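Local coordinates for protein phosphoribosylformylglycinamidine synthase 2 (Thermus thermophilus, PDB 3VIU) that belongs to the AIR synthase-related (PurM-like) family, carries two pairs of N- and C-terminal family domains in one chain, and binds adenosine-5'-diphosphate and magnesium, at residues Asp122-Gly127 / Lys139-Gly144; Gln603-Asp608 / Thr674-Glu679; Ile249-Val254 / Glu321-Arg326. One frame throughout, in Å; residues are numbered along the deposited sequence.

Interaction 1 (Asp122-Gly127 / Lys139-Gly144); sequences DSLRFG and KGVVSG
Leu124 and Phe126, two residues apart on strand 116-126, both turn toward helix 132-152, and Val141 meets them with its two methyl groups. CG2 of Val141 touches both Leu124 and the ring, while CG1 goes to the ring alone. CG2 lies 3.6 Å from Leu124 CD1, the two side chains sliding past each other in opposite directions, and 3.9 Å from Phe126 CZ; CG1 of Val141 lies 3.6 Å from Phe126 CZ. Both methyls lie at the edge of the ring, in or near its plane, and no stack is formed. The first torsion of Phe126 (chi1 -58°) sets CG beside the backbone N and anti to the carbonyl carbon, which carries CZ across to the helix. Val142 adds a looser touch, its CG1 4.4 Å from Leu124 CD1. A branched, compact valine suits this buried place because one residue can serve two larger neighbours at once.

Strand and helix belong to a beta-alpha-beta unit, strand 116-126, helix 132-152 and strand 156-163, in the first N-terminal-type domain. The short axes run nearly antiparallel, at 165° and 10.8 Å apart, as expected of a crossover helix returning over its sheet. Val173 of strand 172-182 and Pro95 and Ala99 of helix 95-112 also touch Val141.

No hydrogen bond crosses between the segments. Arg125, whose side chain leaves the strand on the side remote from the helix, gives NH2 to Leu124 O at 2.8 Å, with the oxygen in the guanidinium plane but the donor well above the carbonyl plane; its NH1 forms a salt bridge with Asp160. On the helix, Ser143 OG bonds to Lys139 O at 2.7 Å, and the backbone Ser143 N reaches the same oxygen from the opposite face of the carbonyl.

Interaction 2 (Gln603-Asp608 / Thr674-Glu679); sequences QEAIRD and TLLLEE
Asp608 touches Leu676 with its CB, 4.2 Å from CD1, and its flat carboxylate takes no part in that contact; OD2 is instead in a salt bridge with Arg680. A second flat group, the guanidinium of Arg607, projects from a different side of helix 596-611. It has Glu604 CA 4.0 Å above one face, offset toward the rim, and its NH1 is hydrogen-bonded to Ser474.

Between the helices the contact is apolar. Ala605 CB lies 4.2 Å from Leu677 CD2 and 4.4 Å from Leu676 CD2, the latter methyl also coming within 4.2 Å of the alanine's carbonyl oxygen. Leu676 holds CG anti to its backbone N (chi1 178°), and its two methyls divide the work, CD1 meeting Asp608 and CD2 meeting Ala605. Leu677 leaves its helix at a slant, but its end comes nearer and also rests on Ile567 of strand 563-567. Alanine suits the closest point because its single methyl lets the backbones approach, Ala605 CA lying 6.8 Å from Leu677 CA, while leucines supply the reach from the other helix.

With axes 10.5 Å apart and 155° between their directions, this is nearly antiparallel helix-helix packing inside an AIR synthase-type C-terminal domain.

Interaction 3 (Ile249-Val254 / Glu321-Arg326); sequences IELDLV and EEVFGR
A Schellman motif ends helix 235-250, and the residues on either side of its positive-phi Asp252, Leu251 and Leu253, pack against Val323 of helix 317-326. Asp252 has a phi of 55°, and its N bonds back to Ile249 O at 2.7 Å. By reversing the chain here, the motif puts the leucines before and after Asp252 on the same side, both directed toward the second helix.

Val323 receives them with one methyl. Its CG2 lies 3.9 Å from Leu251 CD1, the two side chains passing in opposite directions, and 3.3 Å from Leu253 CD1, where they meet at a slant. The second separation is shorter than methyls normally allow and its exact value is doubtful. CG2 is the branch beside the backbone N, whereas CG1 stands anti to it (chi1 169°). Valine fits because it is compact enough to be reached by two longer leucines; Leu253 is buried with it, while Leu251 lies at the exposed margin.

At that margin Arg326 comes to Leu251 from the opposite direction. Its NH2 is 3.8 Å from Leu251 CD1, and the methyl sits at the edge of the guanidinium, near its plane. A bend at chi3 (-82°) folds the arginine back over its own helix, so that one face lies over Glu322 O and Val323 CA. The charge is met by Glu247 of helix 235-250, whose OE1 forms a salt bridge with NH2. A second tie at the turn runs to Lys313, salt-bridged to Asp252 and joined to Leu253 through the backbone.

Beyond the turn the chain enters strand 254-259, an outermost strand of the sheet. The contact thus packs the link between helix 235-250 and this edge strand against helix 317-326, within an AIR synthase-type C-terminal domain.

How the interactions relate
Interactions 2 and 3 join matching elements of the two C-terminal-type domains, whose sheets share one strand order. In each, the first segment belongs to the helix, or the turn after it, leading to an outermost strand. Their centres lie 49 Å apart. Interaction 1, in the first N-terminal-type domain, is nearer the spatial centre of the chain, about 14 Å from it: its centre is 38 Å from that of interaction 2 and 36 Å from that of interaction 3, and no two contacts touch. No touching residue belongs to a ligand site, but Asp259 of the adenosine-5'-diphosphate pocket ends strand 254-259, magnesium-site Asp620 ends strand 618-620, and Lys83 and Glu85 lie on strand 78-86 of interaction 1's sheet.

Interaction 1 (Asp122-Gly127 / Lys139-Gly144)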
ATOM      1  N   ASP A 122      -4.231   4.713  -2.693  1.00 21.38           N
ATOM      2  CA  ASP A 122      -5.203   4.039  -1.845  1.00 23.82           C
ATOM      3  C   ASP A 122      -5.510   2.621  -2.327  1.00 22.25           C
ATOM      4  O   ASP A 122      -5.601   2.366  -3.525  1.00 23.77           O
ATOM      5  CB  ASP A 122      -6.493   4.860  -1.774  1.00 27.87           C
ATOM      6  CG  ASP A 122      -7.048   5.195  -3.144  1.00 35.17           C
ATOM      7  OD1 ASP A 122      -6.340   5.871  -3.921  1.00 39.47           O
ATOM      8  OD2 ASP A 122      -8.191   4.785  -3.450  1.00 38.00           O
ATOM      9  N   SER A 123      -5.656   1.702  -1.382  1.00 19.81           N
ATOM     10  CA  SER A 123      -5.961   0.319  -1.702  1.00 17.51           C
ATOM     11  C   SER A 123      -7.280   0.023  -0.995  1.00 16.97           C
ATOM     12  O   SER A 123      -7.325  -0.113   0.234  1.00 17.20           O
ATOM     13  CB  SER A 123      -4.841  -0.589  -1.191  1.00 18.40           C
ATOM     14  OG  SER A 123      -4.779  -1.789  -1.942  1.00 21.13           O
ATOM     15  N   LEU A 124      -8.353  -0.079  -1.776  1.00 15.08           N
ATOM     16  CA  LEU A 124      -9.691  -0.287  -1.226  1.00 12.98           C
ATOM     17  C   LEU A 124     -10.420  -1.583  -1.601  1.00 12.77           C
ATOM     18  O   LEU A 124     -10.371  -2.052  -2.741  1.00 11.21           O
ATOM     19  CB  LEU A 124     -10.570   0.911  -1.605  1.00 10.97           C
ATOM     20  CG  LEU A 124      -9.935   2.294  -1.433  1.00 10.98           C
ATOM     21  CD1 LEU A 124     -10.902   3.371  -1.892  1.00 11.88           C
ATOM     22  CD2 LEU A 124      -9.558   2.510   0.031  1.00 12.63           C
ATOM     23  N   ARG A 125     -11.125  -2.130  -0.616  1.00 13.47           N
ATOM     24  CA  ARG A 125     -11.893  -3.359  -0.768  1.00 13.96           C
ATOM     25  C   ARG A 125     -13.246  -3.210  -0.079  1.00 13.80           C
ATOM     26  O   ARG A 125     -13.309  -2.969   1.120  1.00 15.00           O
ATOM     27  CB  ARG A 125     -11.131  -4.537  -0.148  1.00 12.38           C
ATOM     28  CG  ARG A 125      -9.772  -4.803  -0.790  1.00 10.78           C
ATOM     29  CD  ARG A 125      -9.932  -5.267  -2.234  1.00 11.02           C
ATOM     30  NE  ARG A 125      -8.659  -5.657  -2.822  1.00  7.90           N
ATOM     31  CZ  ARG A 125      -7.815  -4.826  -3.423  1.00  7.08           C
ATOM     32  NH1 ARG A 125      -6.682  -5.302  -3.911  1.00  5.64           N
ATOM     33  NH2 ARG A 125      -8.100  -3.533  -3.556  1.00  4.28           N
ATOM     34  N   PHE A 126     -14.321  -3.352  -0.851  1.00 16.39           N
ATOM     35  CA  PHE A 126     -15.689  -3.262  -0.342  1.00 15.05           C
ATOM     36  C   PHE A 126     -16.488  -4.429  -0.929  1.00 15.55           C
ATOM     37  O   PHE A 126     -16.014  -5.115  -1.844  1.00 14.59           O
ATOM     38  CB  PHE A 126     -16.341  -1.952  -0.789  1.00 15.09           C
ATOM     39  CG  PHE A 126     -15.606  -0.727  -0.359  1.00 15.95           C
ATOM     40  CD1 PHE A 126     -15.451  -0.433   0.988  1.00 16.72           C
ATOM     41  CD2 PHE A 126     -15.083   0.149  -1.304  1.00 15.78           C
ATOM     42  CE1 PHE A 126     -14.782   0.728   1.395  1.00 18.13           C
ATOM     43  CE2 PHE A 126     -14.414   1.308  -0.913  1.00 18.14           C
ATOM     44  CZ  PHE A 126     -14.263   1.600   0.441  1.00 17.29           C
ATOM     45  N   GLY A 127     -17.698  -4.642  -0.413  1.00 13.94           N
ATOM     46  CA  GLY A 127     -18.543  -5.707  -0.916  1.00 14.01           C
ATOM     47  C   GLY A 127     -18.999  -5.360  -2.321  1.00 16.71           C
ATOM     48  O   GLY A 127     -18.533  -4.364  -2.868  1.00 16.48           O
ATOM     49  N   LYS A 139     -18.339   5.963  -1.004  1.00 15.35           N
ATOM     50  CA  LYS A 139     -18.523   7.403  -1.012  1.00 17.85           C
ATOM     51  C   LYS A 139     -17.796   8.001   0.184  1.00 17.84           C
ATOM     52  O   LYS A 139     -17.068   8.979   0.044  1.00 19.33           O
ATOM     53  CB  LYS A 139     -20.011   7.756  -0.967  1.00 18.44           C
ATOM     54  CG  LYS A 139     -20.728   7.622  -2.305  1.00 21.46           C
ATOM     55  CD  LYS A 139     -22.240   7.579  -2.117  1.00 24.96           C
ATOM     56  CE  LYS A 139     -22.974   7.997  -3.375  1.00 27.34           C
ATOM     57  NZ  LYS A 139     -22.601   7.168  -4.539  1.00 30.56           N
ATOM     58  N   GLY A 140     -17.979   7.388   1.351  1.00 16.09           N
ATOM     59  CA  GLY A 140     -17.335   7.869   2.558  1.00 14.50           C
ATOM     60  C   GLY A 140     -15.811   7.943   2.530  1.00 15.25           C
ATOM     61  O   GLY A 140     -15.248   9.020   2.755  1.00 14.91           O
ATOM     62  N   VAL A 141     -15.130   6.833   2.246  1.00 14.42           N
ATOM     63  CA  VAL A 141     -13.672   6.871   2.256  1.00 14.54           C
ATOM     64  C   VAL A 141     -13.061   7.760   1.180  1.00 15.22           C
ATOM     65  O   VAL A 141     -12.074   8.430   1.449  1.00 15.57           O
ATOM     66  CB  VAL A 141     -12.996   5.435   2.205  1.00 13.02           C
ATOM     67  CG1 VAL A 141     -13.937   4.376   2.725  1.00  8.12           C
ATOM     68  CG2 VAL A 141     -12.509   5.117   0.821  1.00 14.00           C
ATOM     69  N   VAL A 142     -13.617   7.794  -0.029  1.00 17.10           N
ATOM     70  CA  VAL A 142     -13.012   8.669  -1.030  1.00 18.41           C
ATOM     71  C   VAL A 142     -13.284  10.142  -0.684  1.00 19.44           C
ATOM     72  O   VAL A 142     -12.456  11.007  -0.956  1.00 21.47           O
ATOM     73  CB  VAL A 142     -13.492   8.359  -2.477  1.00 18.63           C
ATOM     74  CG1 VAL A 142     -13.544   6.860  -2.694  1.00 17.64           C
ATOM     75  CG2 VAL A 142     -14.830   9.015  -2.753  1.00 20.70           C
ATOM     76  N   SER A 143     -14.436  10.431  -0.087  1.00 19.97           N
ATOM     77  CA  SER A 143     -14.738  11.805   0.319  1.00 20.95           C
ATOM     78  C   SER A 143     -13.689  12.196   1.350  1.00 21.88           C
ATOM     79  O   SER A 143     -13.077  13.259   1.256  1.00 24.60           O
ATOM     80  CB  SER A 143     -16.114  11.909   0.984  1.00 21.22           C
ATOM     81  OG  SER A 143     -17.167  11.676   0.073  1.00 26.55           O
ATOM     82  N   GLY A 144     -13.500  11.321   2.338  1.00 20.69           N
ATOM     83  CA  GLY A 144     -12.538  11.563   3.398  1.00 19.08           C
ATOM     84  C   GLY A 144     -11.102  11.638   2.914  1.00 18.52           C
ATOM     85  O   GLY A 144     -10.325  12.473   3.380  1.00 18.00           O
TER

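Interaction 2 (Gln603-Asp608 / Thr674-Glu679)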
ATOM      1  N   GLN A 603      10.026  -8.808 -17.307  1.00 14.83           N
ATOM      2  CA  GLN A 603      10.174  -7.480 -16.713  1.00 16.56           C
ATOM      3  C   GLN A 603      11.471  -6.811 -17.166  1.00 17.61           C
ATOM      4  O   GLN A 603      11.509  -5.605 -17.409  1.00 16.64           O
ATOM      5  CB  GLN A 603      10.145  -7.554 -15.178  1.00 15.43           C
ATOM      6  CG  GLN A 603       8.847  -8.096 -14.591  1.00 16.09           C
ATOM      7  CD  GLN A 603       8.563  -7.598 -13.177  1.00 14.25           C
ATOM      8  OE1 GLN A 603       7.630  -8.059 -12.529  1.00 14.51           O
ATOM      9  NE2 GLN A 603       9.359  -6.649 -12.702  1.00 13.11           N
ATOM     10  N   GLU A 604      12.536  -7.595 -17.276  1.00 19.58           N
ATOM     11  CA  GLU A 604      13.811  -7.051 -17.713  1.00 20.68           C
ATOM     12  C   GLU A 604      13.787  -6.827 -19.211  1.00 20.11           C
ATOM     13  O   GLU A 604      14.425  -5.902 -19.715  1.00 20.50           O
ATOM     14  CB  GLU A 604      14.955  -7.984 -17.328  1.00 23.52           C
ATOM     15  CG  GLU A 604      15.199  -8.002 -15.832  1.00 30.47           C
ATOM     16  CD  GLU A 604      16.150  -9.095 -15.395  1.00 33.36           C
ATOM     17  OE1 GLU A 604      16.338  -9.262 -14.167  1.00 33.56           O
ATOM     18  OE2 GLU A 604      16.706  -9.780 -16.279  1.00 35.11           O
ATOM     19  N   ALA A 605      13.044  -7.664 -19.928  1.00 16.89           N
ATOM     20  CA  ALA A 605      12.957  -7.499 -21.368  1.00 15.34           C
ATOM     21  C   ALA A 605      12.221  -6.199 -21.688  1.00 15.86           C
ATOM     22  O   ALA A 605      12.645  -5.434 -22.559  1.00 15.82           O
ATOM     23  CB  ALA A 605      12.234  -8.674 -21.994  1.00 14.85           C
ATOM     24  N   ILE A 606      11.130  -5.930 -20.974  1.00 14.48           N
ATOM     25  CA  ILE A 606      10.376  -4.714 -21.248  1.00 14.50           C
ATOM     26  C   ILE A 606      11.129  -3.452 -20.828  1.00 13.78           C
ATOM     27  O   ILE A 606      11.050  -2.429 -21.508  1.00 13.23           O
ATOM     28  CB  ILE A 606       8.954  -4.747 -20.601  1.00 14.78           C
ATOM     29  CG1 ILE A 606       8.113  -3.604 -21.164  1.00 14.79           C
ATOM     30  CG2 ILE A 606       9.039  -4.607 -19.085  1.00 15.79           C
ATOM     31  CD1 ILE A 606       8.141  -3.507 -22.668  1.00 12.67           C
ATOM     32  N   ARG A 607      11.865  -3.513 -19.723  1.00 13.27           N
ATOM     33  CA  ARG A 607      12.626  -2.341 -19.306  1.00 15.95           C
ATOM     34  C   ARG A 607      13.739  -2.057 -20.326  1.00 16.81           C
ATOM     35  O   ARG A 607      13.965  -0.903 -20.692  1.00 17.10           O
ATOM     36  CB  ARG A 607      13.225  -2.527 -17.901  1.00 14.59           C
ATOM     37  CG  ARG A 607      12.178  -2.622 -16.789  1.00 19.46           C
ATOM     38  CD  ARG A 607      12.779  -2.377 -15.393  1.00 22.09           C
ATOM     39  NE  ARG A 607      13.858  -3.308 -15.062  1.00 22.71           N
ATOM     40  CZ  ARG A 607      13.691  -4.489 -14.473  1.00 22.45           C
ATOM     41  NH1 ARG A 607      12.477  -4.907 -14.131  1.00 22.13           N
ATOM     42  NH2 ARG A 607      14.746  -5.256 -14.235  1.00 19.10           N
ATOM     43  N   ASP A 608      14.422  -3.103 -20.791  1.00 17.80           N
ATOM     44  CA  ASP A 608      15.489  -2.933 -21.777  1.00 20.19           C
ATOM     45  C   ASP A 608      14.939  -2.283 -23.030  1.00 20.61           C
ATOM     46  O   ASP A 608      15.491  -1.303 -23.538  1.00 19.53           O
ATOM     47  CB  ASP A 608      16.111  -4.274 -22.160  1.00 22.17           C
ATOM     48  CG  ASP A 608      17.028  -4.808 -21.095  1.00 29.57           C
ATOM     49  OD1 ASP A 608      17.540  -3.996 -20.289  1.00 33.24           O
ATOM     50  OD2 ASP A 608      17.251  -6.036 -21.060  1.00 34.73           O
ATOM     51  N   THR A 674      12.383  -7.647 -31.992  1.00 25.00           N
ATOM     52  CA  THR A 674      12.177  -9.084 -32.065  1.00 25.68           C
ATOM     53  C   THR A 674      13.485  -9.840 -31.844  1.00 25.50           C
ATOM     54  O   THR A 674      13.497 -10.962 -31.341  1.00 27.07           O
ATOM     55  CB  THR A 674      11.563  -9.489 -33.419  1.00 26.01           C
ATOM     56  OG1 THR A 674      12.421  -9.068 -34.486  1.00 26.66           O
ATOM     57  CG2 THR A 674      10.189  -8.848 -33.585  1.00 25.67           C
ATOM     58  N   LEU A 675      14.591  -9.217 -32.214  1.00 24.61           N
ATOM     59  CA  LEU A 675      15.885  -9.845 -32.033  1.00 25.52           C
ATOM     60  C   LEU A 675      16.156  -9.914 -30.529  1.00 25.51           C
ATOM     61  O   LEU A 675      16.641 -10.925 -30.019  1.00 25.42           O
ATOM     62  CB  LEU A 675      16.957  -9.015 -32.750  1.00 28.22           C
ATOM     63  CG  LEU A 675      18.290  -9.668 -33.127  1.00 31.27           C
ATOM     64  CD1 LEU A 675      19.135  -9.902 -31.888  1.00 31.64           C
ATOM     65  CD2 LEU A 675      18.021 -10.976 -33.873  1.00 32.72           C
ATOM     66  N   LEU A 676      15.812  -8.842 -29.817  1.00 25.50           N
ATOM     67  CA  LEU A 676      16.015  -8.773 -28.372  1.00 24.92           C
ATOM     68  C   LEU A 676      15.202  -9.841 -27.631  1.00 25.62           C
ATOM     69  O   LEU A 676      15.741 -10.583 -26.806  1.00 24.43           O
ATOM     70  CB  LEU A 676      15.655  -7.370 -27.866  1.00 24.70           C
ATOM     71  CG  LEU A 676      15.736  -7.042 -26.367  1.00 25.63           C
ATOM     72  CD1 LEU A 676      15.832  -5.530 -26.179  1.00 25.39           C
ATOM     73  CD2 LEU A 676      14.506  -7.586 -25.634  1.00 26.34           C
ATOM     74  N   LEU A 677      13.911  -9.930 -27.930  1.00 25.42           N
ATOM     75  CA  LEU A 677      13.067 -10.916 -27.271  1.00 26.65           C
ATOM     76  C   LEU A 677      13.579 -12.331 -27.519  1.00 28.93           C
ATOM     77  O   LEU A 677      13.581 -13.167 -26.613  1.00 29.18           O
ATOM     78  CB  LEU A 677      11.625 -10.790 -27.756  1.00 24.81           C
ATOM     79  CG  LEU A 677      10.961  -9.450 -27.449  1.00 23.60           C
ATOM     80  CD1 LEU A 677       9.583  -9.420 -28.072  1.00 22.09           C
ATOM     81  CD2 LEU A 677      10.894  -9.239 -25.947  1.00 19.61           C
ATOM     82  N   GLU A 678      14.015 -12.597 -28.746  1.00 29.85           N
ATOM     83  CA  GLU A 678      14.536 -13.914 -29.095  1.00 30.01           C
ATOM     84  C   GLU A 678      15.790 -14.270 -28.304  1.00 30.32           C
ATOM     85  O   GLU A 678      15.933 -15.398 -27.838  1.00 30.66           O
ATOM     86  CB  GLU A 678      14.829 -13.977 -30.589  1.00 29.70           C
ATOM     87  CG  GLU A 678      13.708 -14.588 -31.394  1.00 31.70           C
ATOM     88  CD  GLU A 678      13.651 -14.051 -32.800  1.00 33.70           C
ATOM     89  OE1 GLU A 678      14.728 -13.790 -33.380  1.00 34.64           O
ATOM     90  OE2 GLU A 678      12.528 -13.897 -33.328  1.00 35.05           O
ATOM     91  N   GLU A 679      16.697 -13.311 -28.150  1.00 31.07           N
ATOM     92  CA  GLU A 679      17.928 -13.551 -27.404  1.00 32.69           C
ATOM     93  C   GLU A 679      17.632 -13.806 -25.931  1.00 31.89           C
ATOM     94  O   GLU A 679      18.510 -14.234 -25.182  1.00 32.22           O
ATOM     95  CB  GLU A 679      18.886 -12.361 -27.540  1.00 35.03           C
ATOM     96  CG  GLU A 679      19.253 -12.037 -28.982  1.00 41.06           C
ATOM     97  CD  GLU A 679      20.324 -10.967 -29.103  1.00 44.07           C
ATOM     98  OE1 GLU A 679      20.160  -9.878 -28.506  1.00 45.92           O
ATOM     99  OE2 GLU A 679      21.328 -11.216 -29.809  1.00 46.66           O
TER

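Interaction 3 (Ile249-Val254 / Glu321-Arg326)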
ATOM      1  N   ILE A 249      14.211  19.138  10.136  1.00 26.51           N
ATOM      2  CA  ILE A 249      15.183  18.123   9.769  1.00 28.68           C
ATOM      3  C   ILE A 249      16.099  18.580   8.648  1.00 29.33           C
ATOM      4  O   ILE A 249      17.291  18.258   8.647  1.00 30.08           O
ATOM      5  CB  ILE A 249      14.536  16.821   9.317  1.00 28.83           C
ATOM      6  CG1 ILE A 249      15.630  15.897   8.777  1.00 29.71           C
ATOM      7  CG2 ILE A 249      13.462  17.104   8.284  1.00 32.34           C
ATOM      8  CD1 ILE A 249      15.149  14.730   7.968  1.00 30.95           C
ATOM      9  N   GLU A 250      15.548  19.312   7.684  1.00 29.09           N
ATOM     10  CA  GLU A 250      16.361  19.793   6.577  1.00 29.85           C
ATOM     11  C   GLU A 250      17.456  20.719   7.083  1.00 29.66           C
ATOM     12  O   GLU A 250      18.462  20.923   6.409  1.00 29.44           O
ATOM     13  CB  GLU A 250      15.490  20.495   5.541  1.00 29.16           C
ATOM     14  CG  GLU A 250      14.758  19.511   4.656  1.00 32.23           C
ATOM     15  CD  GLU A 250      13.774  20.169   3.719  1.00 33.67           C
ATOM     16  OE1 GLU A 250      14.178  21.066   2.945  1.00 36.14           O
ATOM     17  OE2 GLU A 250      12.592  19.778   3.754  1.00 36.12           O
ATOM     18  N   LEU A 251      17.258  21.263   8.282  1.00 29.80           N
ATOM     19  CA  LEU A 251      18.245  22.140   8.895  1.00 29.48           C
ATOM     20  C   LEU A 251      19.126  21.329   9.828  1.00 31.18           C
ATOM     21  O   LEU A 251      19.991  21.877  10.507  1.00 32.42           O
ATOM     22  CB  LEU A 251      17.573  23.259   9.682  1.00 27.85           C
ATOM     23  CG  LEU A 251      16.808  24.276   8.835  1.00 30.18           C
ATOM     24  CD1 LEU A 251      16.334  25.422   9.716  1.00 28.19           C
ATOM     25  CD2 LEU A 251      17.706  24.792   7.718  1.00 29.51           C
ATOM     26  N   ASP A 252      18.896  20.020   9.863  1.00 32.27           N
ATOM     27  CA  ASP A 252      19.680  19.126  10.709  1.00 33.78           C
ATOM     28  C   ASP A 252      19.650  19.583  12.166  1.00 33.16           C
ATOM     29  O   ASP A 252      20.693  19.696  12.819  1.00 33.65           O
ATOM     30  CB  ASP A 252      21.127  19.082  10.211  1.00 36.02           C
ATOM     31  CG  ASP A 252      21.967  18.067  10.955  1.00 38.74           C
ATOM     32  OD1 ASP A 252      21.718  16.853  10.790  1.00 39.02           O
ATOM     33  OD2 ASP A 252      22.875  18.490  11.706  1.00 41.31           O
ATOM     34  N   LEU A 253      18.448  19.838  12.673  1.00 31.70           N
ATOM     35  CA  LEU A 253      18.286  20.290  14.047  1.00 30.30           C
ATOM     36  C   LEU A 253      17.848  19.165  14.985  1.00 29.56           C
ATOM     37  O   LEU A 253      17.840  19.331  16.209  1.00 28.90           O
ATOM     38  CB  LEU A 253      17.256  21.414  14.093  1.00 28.94           C
ATOM     39  CG  LEU A 253      17.581  22.605  13.196  1.00 28.54           C
ATOM     40  CD1 LEU A 253      16.430  23.597  13.218  1.00 28.59           C
ATOM     41  CD2 LEU A 253      18.869  23.255  13.672  1.00 27.14           C
ATOM     42  N   VAL A 254      17.500  18.020  14.413  1.00 27.03           N
ATOM     43  CA  VAL A 254      17.029  16.903  15.216  1.00 26.33           C
ATOM     44  C   VAL A 254      17.798  15.606  15.012  1.00 26.80           C
ATOM     45  O   VAL A 254      18.365  15.366  13.948  1.00 28.30           O
ATOM     46  CB  VAL A 254      15.536  16.642  14.930  1.00 24.91           C
ATOM     47  CG1 VAL A 254      14.721  17.884  15.274  1.00 22.55           C
ATOM     48  CG2 VAL A 254      15.344  16.285  13.463  1.00 22.62           C
ATOM     49  N   GLU A 321      12.804  25.483  18.163  1.00 25.99           N
ATOM     50  CA  GLU A 321      11.654  26.292  18.552  1.00 26.98           C
ATOM     51  C   GLU A 321      11.362  27.347  17.494  1.00 25.25           C
ATOM     52  O   GLU A 321      10.209  27.563  17.115  1.00 23.43           O
ATOM     53  CB  GLU A 321      11.917  26.956  19.908  1.00 28.14           C
ATOM     54  CG  GLU A 321      12.544  26.008  20.919  1.00 33.62           C
ATOM     55  CD  GLU A 321      12.711  26.615  22.299  1.00 36.47           C
ATOM     56  OE1 GLU A 321      13.039  27.821  22.388  1.00 38.81           O
ATOM     57  OE2 GLU A 321      12.529  25.877  23.293  1.00 36.98           O
ATOM     58  N   GLU A 322      12.419  27.987  17.010  1.00 25.26           N
ATOM     59  CA  GLU A 322      12.284  29.025  15.999  1.00 26.70           C
ATOM     60  C   GLU A 322      11.712  28.463  14.707  1.00 25.74           C
ATOM     61  O   GLU A 322      10.863  29.095  14.071  1.00 24.78           O
ATOM     62  CB  GLU A 322      13.636  29.710  15.771  1.00 27.66           C
ATOM     63  CG  GLU A 322      14.091  30.476  17.020  1.00 32.74           C
ATOM     64  CD  GLU A 322      15.430  31.169  16.866  1.00 33.95           C
ATOM     65  OE1 GLU A 322      15.879  31.795  17.850  1.00 34.92           O
ATOM     66  OE2 GLU A 322      16.029  31.090  15.771  1.00 35.63           O
ATOM     67  N   VAL A 323      12.161  27.271  14.327  1.00 24.30           N
ATOM     68  CA  VAL A 323      11.636  26.645  13.127  1.00 23.52           C
ATOM     69  C   VAL A 323      10.116  26.584  13.234  1.00 24.15           C
ATOM     70  O   VAL A 323       9.410  27.011  12.323  1.00 24.33           O
ATOM     71  CB  VAL A 323      12.174  25.217  12.938  1.00 22.72           C
ATOM     72  CG1 VAL A 323      11.400  24.518  11.824  1.00 23.95           C
ATOM     73  CG2 VAL A 323      13.645  25.263  12.576  1.00 23.54           C
ATOM     74  N   PHE A 324       9.610  26.068  14.349  1.00 24.67           N
ATOM     75  CA  PHE A 324       8.168  25.979  14.518  1.00 26.87           C
ATOM     76  C   PHE A 324       7.537  27.345  14.667  1.00 27.64           C
ATOM     77  O   PHE A 324       6.403  27.555  14.247  1.00 28.71           O
ATOM     78  CB  PHE A 324       7.814  25.087  15.708  1.00 25.94           C
ATOM     79  CG  PHE A 324       7.901  23.630  15.394  1.00 26.88           C
ATOM     80  CD1 PHE A 324       9.112  23.060  15.017  1.00 26.29           C
ATOM     81  CD2 PHE A 324       6.763  22.835  15.410  1.00 26.30           C
ATOM     82  CE1 PHE A 324       9.186  21.728  14.657  1.00 27.68           C
ATOM     83  CE2 PHE A 324       6.826  21.499  15.052  1.00 26.31           C
ATOM     84  CZ  PHE A 324       8.037  20.941  14.674  1.00 28.40           C
ATOM     85  N   GLY A 325       8.272  28.276  15.263  1.00 28.97           N
ATOM     86  CA  GLY A 325       7.746  29.620  15.417  1.00 28.70           C
ATOM     87  C   GLY A 325       7.463  30.205  14.041  1.00 28.51           C
ATOM     88  O   GLY A 325       6.438  30.847  13.825  1.00 27.38           O
ATOM     89  N   ARG A 326       8.376  29.964  13.104  1.00 28.44           N
ATOM     90  CA  ARG A 326       8.223  30.463  11.743  1.00 29.64           C
ATOM     91  C   ARG A 326       6.954  29.948  11.064  1.00 29.72           C
ATOM     92  O   ARG A 326       6.354  30.651  10.246  1.00 29.28           O
ATOM     93  CB  ARG A 326       9.446  30.096  10.898  1.00 29.71           C
ATOM     94  CG  ARG A 326      10.680  30.917  11.219  1.00 30.26           C
ATOM     95  CD  ARG A 326      11.677  30.862  10.076  1.00 30.12           C
ATOM     96  NE  ARG A 326      12.500  29.657  10.094  1.00 31.08           N
ATOM     97  CZ  ARG A 326      13.500  29.452  10.943  1.00 30.46           C
ATOM     98  NH1 ARG A 326      13.802  30.372  11.850  1.00 31.10           N
ATOM     99  NH2 ARG A 326      14.207  28.331  10.878  1.00 31.07           N
TER